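Local coordinates for phenazine biosynthesis protein PhzF family (PDB 1S7J) that is of unproven detailed function but probably acts as an isomerase, at residues Y24-W29 / F49-G54; L142-F147 / L171-I176; S164-L169 / R189-K194. One frame throughout, in Å; residues are numbered along the deposited sequence.

Interaction 1: residues Y24-W29 / F49-G54; sequences YVLEKW and FTVKEG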
loop_
_atom_site.group_PDB
_atom_site.type_symbol
_atom_site.label_atom_id
_atom_site.label_comp_id
_atom_site.label_asym_id
_atom_site.label_seq_id
_atom_site.Cartn_x
_atom_site.Cartn_y
_atom_site.Cartn_z
ATOM N N TYR A 24 11.923 -10.008 6.529
ATOM C CA TYR A 24 12.863 -10.796 7.310
ATOM C C TYR A 24 12.277 -11.148 8.646
ATOM O O TYR A 24 11.975 -10.246 9.457
ATOM C CB TYR A 24 14.157 -10.031 7.559
ATOM C CG TYR A 24 15.096 -9.963 6.402
ATOM C CD1 TYR A 24 14.780 -9.234 5.262
ATOM C CD2 TYR A 24 16.336 -10.605 6.451
ATOM C CE1 TYR A 24 15.675 -9.135 4.197
ATOM C CE2 TYR A 24 17.239 -10.514 5.399
ATOM C CZ TYR A 24 16.908 -9.778 4.277
ATOM O OH TYR A 24 17.808 -9.652 3.266
ATOM N N VAL A 25 12.054 -12.439 8.893
ATOM C CA VAL A 25 11.548 -12.882 10.180
ATOM C C VAL A 25 12.783 -13.298 10.978
ATOM O O VAL A 25 13.406 -14.308 10.696
ATOM C CB VAL A 25 10.560 -14.070 10.070
ATOM C CG1 VAL A 25 10.000 -14.396 11.452
ATOM C CG2 VAL A 25 9.416 -13.733 9.127
ATOM N N LEU A 26 13.141 -12.459 11.945
ATOM C CA LEU A 26 14.311 -12.667 12.795
ATOM C C LEU A 26 13.954 -13.282 14.149
ATOM O O LEU A 26 12.824 -13.136 14.633
ATOM C CB LEU A 26 15.006 -11.317 13.043
ATOM C CG LEU A 26 15.123 -10.318 11.891
ATOM C CD1 LEU A 26 15.522 -8.960 12.420
ATOM C CD2 LEU A 26 16.123 -10.821 10.882
ATOM N N GLU A 27 14.918 -13.962 14.759
ATOM C CA GLU A 27 14.703 -14.576 16.064
ATOM C C GLU A 27 15.000 -13.578 17.186
ATOM O O GLU A 27 14.657 -13.805 18.345
ATOM C CB GLU A 27 15.546 -15.849 16.213
ATOM C CG GLU A 27 17.018 -15.698 15.862
ATOM C CD GLU A 27 17.786 -17.009 15.970
ATOM O OE1 GLU A 27 17.300 -18.034 15.441
ATOM O OE2 GLU A 27 18.877 -17.013 16.585
ATOM N N LYS A 28 15.658 -12.479 16.809
ATOM C CA LYS A 28 16.020 -11.385 17.709
ATOM C C LYS A 28 16.302 -10.146 16.848
ATOM O O LYS A 28 16.445 -10.247 15.635
ATOM C CB LYS A 28 17.246 -11.744 18.562
ATOM C CG LYS A 28 18.459 -12.181 17.768
ATOM C CD LYS A 28 19.591 -12.634 18.671
ATOM C CE LYS A 28 20.768 -13.153 17.850
ATOM N NZ LYS A 28 21.939 -13.503 18.696
ATOM N N TRP A 29 16.341 -8.982 17.466
ATOM C CA TRP A 29 16.579 -7.761 16.731
ATOM C C TRP A 29 18.017 -7.479 16.318
ATOM O O TRP A 29 18.950 -7.616 17.112
ATOM C CB TRP A 29 16.032 -6.567 17.483
ATOM C CG TRP A 29 14.558 -6.411 17.378
ATOM C CD1 TRP A 29 13.658 -6.440 18.397
ATOM C CD2 TRP A 29 13.795 -6.158 16.177
ATOM N NE1 TRP A 29 12.389 -6.216 17.921
ATOM C CE2 TRP A 29 12.445 -6.040 16.565
ATOM C CE3 TRP A 29 14.124 -6.022 14.830
ATOM C CZ2 TRP A 29 11.420 -5.792 15.641
ATOM C CZ3 TRP A 29 13.103 -5.777 13.916
ATOM C CH2 TRP A 29 11.772 -5.667 14.330
ATOM N N PHE A 49 11.137 -6.014 8.814
ATOM C CA PHE A 49 11.809 -6.902 9.754
ATOM C C PHE A 49 10.854 -7.125 10.921
ATOM O O PHE A 49 10.292 -6.164 11.455
ATOM C CB PHE A 49 13.100 -6.268 10.272
ATOM C CG PHE A 49 14.080 -5.937 9.201
ATOM C CD1 PHE A 49 13.942 -4.772 8.450
ATOM C CD2 PHE A 49 15.153 -6.782 8.930
ATOM C CE1 PHE A 49 14.852 -4.454 7.447
ATOM C CE2 PHE A 49 16.066 -6.472 7.929
ATOM C CZ PHE A 49 15.911 -5.300 7.186
ATOM N N THR A 50 10.671 -8.383 11.322
ATOM C CA THR A 50 9.776 -8.700 12.422
ATOM C C THR A 50 10.375 -9.719 13.383
ATOM O O THR A 50 11.218 -10.522 12.998
ATOM C CB THR A 50 8.408 -9.224 11.888
ATOM O OG1 THR A 50 7.483 -9.349 12.966
ATOM C CG2 THR A 50 8.570 -10.579 11.215
ATOM N N VAL A 51 9.983 -9.626 14.654
ATOM C CA VAL A 51 10.448 -10.561 15.685
ATOM C C VAL A 51 9.306 -10.832 16.671
ATOM O O VAL A 51 8.706 -9.900 17.226
ATOM C CB VAL A 51 11.714 -10.088 16.436
ATOM C CG1 VAL A 51 12.291 -11.111 17.400
ATOM C CG2 VAL A 51 12.809 -9.623 15.503
ATOM N N LYS A 52 8.971 -12.115 16.842
ATOM C CA LYS A 52 7.900 -12.515 17.744
ATOM C C LYS A 52 8.220 -12.085 19.167
ATOM O O LYS A 52 9.235 -12.491 19.734
ATOM C CB LYS A 52 7.699 -14.035 17.700
ATOM C CG LYS A 52 6.429 -14.521 18.403
ATOM C CD LYS A 52 6.445 -16.028 18.585
ATOM C CE LYS A 52 5.159 -16.542 19.206
ATOM N NZ LYS A 52 4.004 -16.478 18.264
ATOM N N GLU A 53 7.380 -11.208 19.711
ATOM C CA GLU A 53 7.547 -10.725 21.074
ATOM C C GLU A 53 6.289 -11.085 21.884
ATOM O O GLU A 53 5.324 -10.316 21.959
ATOM C CB GLU A 53 7.834 -9.219 21.088
ATOM C CG GLU A 53 9.219 -8.883 20.516
ATOM C CD GLU A 53 9.591 -7.414 20.641
ATOM O OE1 GLU A 53 8.682 -6.560 20.694
ATOM O OE2 GLU A 53 10.806 -7.117 20.679
ATOM N N GLY A 54 6.330 -12.269 22.480
ATOM C CA GLY A 54 5.215 -12.762 23.245
ATOM C C GLY A 54 4.244 -13.472 22.320
ATOM O O GLY A 54 4.513 -14.580 21.854
HETATM O O HOH W 1 11.164 -14.276 16.834
#
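Val51 lays its CG2 methyl over one face of the Trp29 indole, 3.7 Å from the centroid of the six-membered ring and 14° off its normal, a CH-pi contact. CG2 is anti to the carbonyl carbon of Val51, and the two side chains run past each other in opposite directions. The same methyl meets Leu26 CB at 3.7 Å; two branches let Val51 also set CG1 beside Leu26 O. At the indole edge, Trp29 CH2 approaches Phe49 O at 3.3 Å, whereas NE1 donates a weak hydrogen bond of 3.3 Å to Glu53 OE2, the carboxylate standing 87° to the ring. Strands 19-25 and 47-53 run parallel, linked through helix 32-42, in the N-terminal half of a probable DAP-epimerase-like fold. Thr50 N donates to Tyr24 O at 2.9 Å, and Leu26 N to Thr50 O at 2.9 Å. On the face turned to helix 32-42, Tyr24 and Phe49 point the same way, their planes 25° apart but slid until the rings barely overlap; the rim atom Phe49 CE2 lies over a Tyr24 face. Toward helix 72-85, threonine suits both neighbours: Thr50 CG2 touches Val25 CG2, and Thr50 OG1 is hydrogen-bonded to Ala58 O.

Interaction 2: residues L142-F147 / L171-I176; sequences LGRDLF and LGVGVI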
loop_
_atom_site.group_PDB
_atom_site.type_symbol
_atom_site.label_atom_id
_atom_site.label_comp_id
_atom_site.label_asym_id
_atom_site.label_seq_id
_atom_site.Cartn_x
_atom_site.Cartn_y
_atom_site.Cartn_z
ATOM N N LEU A 142 -9.191 16.723 -0.567
ATOM C CA LEU A 142 -7.931 16.664 0.160
ATOM C C LEU A 142 -8.041 15.814 1.429
ATOM O O LEU A 142 -9.098 15.732 2.055
ATOM C CB LEU A 142 -7.423 18.087 0.489
ATOM C CG LEU A 142 -5.979 18.383 0.999
ATOM C CD1 LEU A 142 -5.890 18.257 2.512
ATOM C CD2 LEU A 142 -4.928 17.520 0.296
ATOM N N GLY A 143 -6.961 15.124 1.721
ATOM C CA GLY A 143 -6.856 14.279 2.889
ATOM C C GLY A 143 -5.377 14.299 3.151
ATOM O O GLY A 143 -4.772 15.390 3.229
ATOM N N ARG A 144 -4.758 13.145 3.298
ATOM C CA ARG A 144 -3.324 13.117 3.494
ATOM C C ARG A 144 -2.733 13.511 2.132
ATOM O O ARG A 144 -1.727 14.226 2.052
ATOM C CB ARG A 144 -2.839 11.718 3.903
ATOM C CG ARG A 144 -1.348 11.657 4.237
ATOM C CD ARG A 144 -0.590 10.718 3.304
ATOM N NE ARG A 144 -0.568 9.343 3.798
ATOM C CZ ARG A 144 -0.864 8.253 3.078
ATOM N NH1 ARG A 144 -0.781 7.068 3.654
ATOM N NH2 ARG A 144 -1.259 8.345 1.820
ATOM N N ASP A 145 -3.414 13.071 1.063
ATOM C CA ASP A 145 -3.008 13.340 -0.317
ATOM C C ASP A 145 -4.097 14.029 -1.097
ATOM O O ASP A 145 -5.278 13.958 -0.750
ATOM C CB ASP A 145 -2.734 12.025 -1.062
ATOM C CG ASP A 145 -2.097 10.987 -0.212
ATOM O OD1 ASP A 145 -2.731 9.930 -0.006
ATOM O OD2 ASP A 145 -0.960 11.211 0.250
ATOM N N LEU A 146 -3.708 14.666 -2.199
ATOM C CA LEU A 146 -4.668 15.305 -3.071
ATOM C C LEU A 146 -5.477 14.146 -3.658
ATOM O O LEU A 146 -4.947 13.048 -3.822
ATOM C CB LEU A 146 -3.963 16.117 -4.145
ATOM C CG LEU A 146 -3.549 17.495 -3.615
ATOM C CD1 LEU A 146 -2.460 18.118 -4.485
ATOM C CD2 LEU A 146 -4.791 18.390 -3.523
ATOM N N PHE A 147 -6.717 14.390 -3.994
ATOM C CA PHE A 147 -7.590 13.334 -4.470
ATOM C C PHE A 147 -8.393 13.817 -5.674
ATOM O O PHE A 147 -9.376 14.535 -5.519
ATOM C CB PHE A 147 -8.515 12.981 -3.295
ATOM C CG PHE A 147 -9.402 11.814 -3.518
ATOM C CD1 PHE A 147 -9.115 10.591 -2.920
ATOM C CD2 PHE A 147 -10.577 11.936 -4.261
ATOM C CE1 PHE A 147 -9.983 9.508 -3.047
ATOM C CE2 PHE A 147 -11.453 10.860 -4.396
ATOM C CZ PHE A 147 -11.152 9.641 -3.787
ATOM N N LEU A 171 -0.427 21.387 -1.699
ATOM C CA LEU A 171 -1.239 20.518 -0.846
ATOM C C LEU A 171 -0.874 19.023 -0.882
ATOM O O LEU A 171 -0.348 18.513 -1.876
ATOM C CB LEU A 171 -2.721 20.684 -1.191
ATOM C CG LEU A 171 -3.273 22.106 -1.133
ATOM C CD1 LEU A 171 -4.750 22.100 -1.471
ATOM C CD2 LEU A 171 -3.040 22.684 0.248
ATOM N N GLY A 172 -1.193 18.337 0.225
ATOM C CA GLY A 172 -0.952 16.900 0.346
ATOM C C GLY A 172 0.478 16.371 0.358
ATOM O O GLY A 172 1.451 17.123 0.271
ATOM N N VAL A 173 0.580 15.056 0.545
ATOM C CA VAL A 173 1.866 14.367 0.553
ATOM C C VAL A 173 2.001 13.701 -0.803
ATOM O O VAL A 173 3.089 13.662 -1.396
ATOM C CB VAL A 173 1.913 13.272 1.656
ATOM C CG1 VAL A 173 3.259 12.534 1.622
ATOM C CG2 VAL A 173 1.676 13.896 3.025
ATOM N N GLY A 174 0.894 13.166 -1.291
ATOM C CA GLY A 174 0.883 12.512 -2.572
ATOM C C GLY A 174 -0.292 12.959 -3.398
ATOM O O GLY A 174 -0.906 13.992 -3.112
ATOM N N VAL A 175 -0.613 12.193 -4.423
ATOM C CA VAL A 175 -1.721 12.496 -5.310
ATOM C C VAL A 175 -2.423 11.204 -5.695
ATOM O O VAL A 175 -1.778 10.224 -6.087
ATOM C CB VAL A 175 -1.232 13.215 -6.597
ATOM C CG1 VAL A 175 -2.373 13.356 -7.596
ATOM C CG2 VAL A 175 -0.649 14.580 -6.250
ATOM N N ILE A 176 -3.732 11.196 -5.560
ATOM C CA ILE A 176 -4.535 10.042 -5.890
ATOM C C ILE A 176 -5.421 10.403 -7.046
ATOM O O ILE A 176 -5.882 11.539 -7.144
ATOM C CB ILE A 176 -5.440 9.619 -4.701
ATOM C CG1 ILE A 176 -4.592 9.314 -3.460
ATOM C CG2 ILE A 176 -6.275 8.400 -5.087
ATOM C CD1 ILE A 176 -5.405 8.981 -2.228
#
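Asp145 and Gly174 meet where two loops turn into parallel strands. From its backbone the aspartate first brings CB to 3.4 Å from Gly174 O. With CG anti to its own carbonyl carbon (chi1 -37°), the carboxylate carbon then lies near Gly174 N. The two oxygens part company at the tip: OD2 accepts a weak hydrogen bond of 3.1 Å from Gly174 N, while OD1 comes within 3.6 Å of Ile176 CD1. Arg144 NH2 also reaches the carboxylate, forming a salt bridge of 2.8 Å to OD1, with the Asp145 CG in the plane of the guanidinium; Arg144 NH1 has its own partner in Ser205. A short acid thus joins the peptide of one loop to the charge beside it.

Gly172 suits its place, since its phi is positive (66°) and a CB would clash with Leu146 N and crowd Asp145 CA. Next to it, Val173 N donates to Arg144 O, in the carbonyl plane, at 2.9 Å. Leu146 crosses Leu171 at about a right angle, placing CD2 3.9 Å from Leu171 CB. The parallel pairing then sets in: Leu146 N bonds Gly174 O from above its carbonyl plane, and Ile176 N bonds Leu146 O at 2.8 Å. Phe147 and Ile176 share the face covered by helix 207-218, consistent with the DAP-epimerase-like fold, in which the strands of each domain wrap around a central helix.

Interaction 3: residues S164-L169 / R189-K194; sequences SALKAL and RTFFPK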
loop_
_atom_site.group_PDB
_atom_site.type_symbol
_atom_site.label_atom_id
_atom_site.label_comp_id
_atom_site.label_asym_id
_atom_site.label_seq_id
_atom_site.Cartn_x
_atom_site.Cartn_y
_atom_site.Cartn_z
ATOM N N SER A 164 7.573 16.095 -11.821
ATOM C CA SER A 164 8.285 17.228 -11.243
ATOM C C SER A 164 7.273 18.352 -10.969
ATOM O O SER A 164 7.429 19.133 -10.024
ATOM C CB SER A 164 9.410 17.711 -12.173
ATOM O OG SER A 164 8.940 17.999 -13.475
ATOM N N ALA A 165 6.218 18.398 -11.786
ATOM C CA ALA A 165 5.166 19.390 -11.636
ATOM C C ALA A 165 4.289 19.044 -10.431
ATOM O O ALA A 165 3.792 19.936 -9.735
ATOM C CB ALA A 165 4.323 19.460 -12.896
ATOM N N LEU A 166 4.070 17.743 -10.216
ATOM C CA LEU A 166 3.261 17.268 -9.096
ATOM C C LEU A 166 3.977 17.491 -7.762
ATOM O O LEU A 166 3.348 17.838 -6.765
ATOM C CB LEU A 166 2.926 15.776 -9.266
ATOM C CG LEU A 166 1.871 15.354 -10.301
ATOM C CD1 LEU A 166 1.800 13.844 -10.364
ATOM C CD2 LEU A 166 0.512 15.921 -9.936
ATOM N N LYS A 167 5.284 17.253 -7.750
ATOM C CA LYS A 167 6.098 17.435 -6.543
ATOM C C LYS A 167 6.012 18.882 -6.076
ATOM O O LYS A 167 6.154 19.178 -4.880
ATOM C CB LYS A 167 7.560 17.073 -6.856
ATOM C CG LYS A 167 8.535 17.188 -5.684
ATOM C CD LYS A 167 9.915 16.703 -6.113
ATOM C CE LYS A 167 10.933 16.777 -4.990
ATOM N NZ LYS A 167 12.249 16.216 -5.440
ATOM N N ALA A 168 5.789 19.778 -7.035
ATOM C CA ALA A 168 5.692 21.204 -6.788
ATOM C C ALA A 168 4.366 21.655 -6.164
ATOM O O ALA A 168 4.314 22.701 -5.520
ATOM C CB ALA A 168 5.957 21.974 -8.082
ATOM N N LEU A 169 3.294 20.891 -6.378
ATOM C CA LEU A 169 1.992 21.252 -5.808
ATOM C C LEU A 169 2.131 21.441 -4.292
ATOM O O LEU A 169 2.878 20.710 -3.638
ATOM C CB LEU A 169 0.956 20.179 -6.121
ATOM C CG LEU A 169 0.810 19.827 -7.605
ATOM C CD1 LEU A 169 -0.318 18.835 -7.784
ATOM C CD2 LEU A 169 0.549 21.075 -8.415
ATOM N N ARG A 189 -4.610 5.105 -8.873
ATOM C CA ARG A 189 -3.159 5.141 -9.096
ATOM C C ARG A 189 -2.677 6.170 -8.093
ATOM O O ARG A 189 -3.341 7.182 -7.885
ATOM C CB ARG A 189 -2.805 5.576 -10.526
ATOM C CG ARG A 189 -3.033 4.513 -11.573
ATOM C CD ARG A 189 -2.654 4.999 -12.944
ATOM N NE ARG A 189 -1.223 5.293 -13.055
ATOM C CZ ARG A 189 -0.615 5.644 -14.190
ATOM N NH1 ARG A 189 0.682 5.886 -14.192
ATOM N NH2 ARG A 189 -1.310 5.764 -15.312
ATOM N N THR A 190 -1.558 5.910 -7.441
ATOM C CA THR A 190 -1.061 6.843 -6.450
ATOM C C THR A 190 0.369 7.299 -6.711
ATOM O O THR A 190 1.268 6.482 -6.931
ATOM C CB THR A 190 -1.207 6.256 -4.998
ATOM O OG1 THR A 190 -0.338 5.129 -4.825
ATOM C CG2 THR A 190 -2.652 5.820 -4.753
ATOM N N PHE A 191 0.564 8.625 -6.740
ATOM C CA PHE A 191 1.881 9.209 -6.995
ATOM C C PHE A 191 2.413 9.915 -5.757
ATOM O O PHE A 191 1.692 10.651 -5.103
ATOM C CB PHE A 191 1.802 10.217 -8.155
ATOM C CG PHE A 191 0.934 9.762 -9.305
ATOM C CD1 PHE A 191 1.267 8.637 -10.051
ATOM C CD2 PHE A 191 -0.234 10.455 -9.619
ATOM C CE1 PHE A 191 0.441 8.200 -11.096
ATOM C CE2 PHE A 191 -1.060 10.029 -10.657
ATOM C CZ PHE A 191 -0.720 8.897 -11.397
ATOM N N PHE A 192 3.685 9.701 -5.453
ATOM C CA PHE A 192 4.311 10.329 -4.293
ATOM C C PHE A 192 5.700 10.899 -4.629
ATOM O O PHE A 192 6.699 10.523 -4.016
ATOM C CB PHE A 192 4.439 9.315 -3.145
ATOM C CG PHE A 192 3.123 8.796 -2.655
ATOM C CD1 PHE A 192 2.592 7.609 -3.161
ATOM C CD2 PHE A 192 2.395 9.499 -1.690
ATOM C CE1 PHE A 192 1.354 7.134 -2.716
ATOM C CE2 PHE A 192 1.162 9.034 -1.244
ATOM C CZ PHE A 192 0.639 7.851 -1.754
ATOM N N PRO A 193 5.769 11.843 -5.606
ATOM C CA PRO A 193 7.061 12.434 -5.988
ATOM C C PRO A 193 7.712 13.230 -4.865
ATOM O O PRO A 193 8.938 13.375 -4.828
ATOM C CB PRO A 193 6.688 13.312 -7.174
ATOM C CG PRO A 193 5.297 13.727 -6.854
ATOM C CD PRO A 193 4.674 12.445 -6.375
ATOM N N LYS A 194 6.892 13.771 -3.963
ATOM C CA LYS A 194 7.411 14.534 -2.833
ATOM C C LYS A 194 8.249 13.624 -1.935
ATOM O O LYS A 194 9.120 14.091 -1.188
ATOM C CB LYS A 194 6.268 15.131 -2.015
ATOM C CG LYS A 194 5.436 16.157 -2.747
ATOM C CD LYS A 194 4.544 16.916 -1.773
ATOM C CE LYS A 194 3.724 17.982 -2.479
ATOM N NZ LYS A 194 2.938 18.812 -1.515
#
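Leu166 and Lys167, in the last turn of helix 163-168, pack on Pro193, in the 3-10 segment that follows strand 186-192: an apolar contact between a helix and the residues after a strand, fastened at one side by a lysine. Pro193 sets its ring against the helix backbone, with CG 3.6 Å from Lys167 N and 4.0 Å from Leu166 CB. Its CB meets Lys167 CB at 3.9 Å. The compact ring suits this close approach, and its restrained phi fits the start of the 3-10 turn.

Leu166 goes deeper. Its CG is anti to the carbonyl carbon (chi1 -74°), and at the tip CD1 touches Phe191 CD2 at 4.0 Å, the two side chains crossing obliquely. A branched aliphatic tip beside an aromatic ring keeps this buried side of the helix apolar.

The two lysines use their length differently. Lys167 is fully extended, and its methylenes pass Pro193 O, CD lying 3.7 Å away. Lys194, also extended, runs by the end of the helix: CE passes Lys167 O at 3.6 Å, and NZ donates to Leu169 O at 2.8 Å, tilted 31° from the carbonyl plane. NZ also bonds Gly172 O, so the ammonium is held by the carbonyls of Leu169 and Gly172, with a weaker bond to Leu171 O. A positive charge near the carbonyl end of a helix is likely to be favourable electrostatically.

Around this contact, Phe191 rests on Val175 and Val177 of strand 175-180, and Pro193 lies against Asn198 of strand 197-200. Leu166 also touches Ala132 and Leu133 of helix 127-133 and Val175; through it, helix 163-168 thus meets both helix 127-133 and strand 175-180.

How the interactions relate
Interactions 2 and 3 lie on one side of the chain's centre, about 9 Å apart between centres, and on adjacent strands, 175-180 and 186-192: Val175 N lies 2.9 Å from Phe191 O, probably hydrogen-bonded. Interaction 1 stands on the opposite side, its centre about 34 Å from that of interaction 2. Interactions 1 and 2 are both partly buried parallel pairings, the backbone donors lying almost in line with the carbonyls in the first and at more of a bend in the second; the first ends at an indole edge beside exposed residues, the second begins in glycine-bearing loops with an ion pair. Interaction 3 is more buried and has no strand ladder: its two segments meet through apolar side chains, with a single lysine hydrogen bond between them.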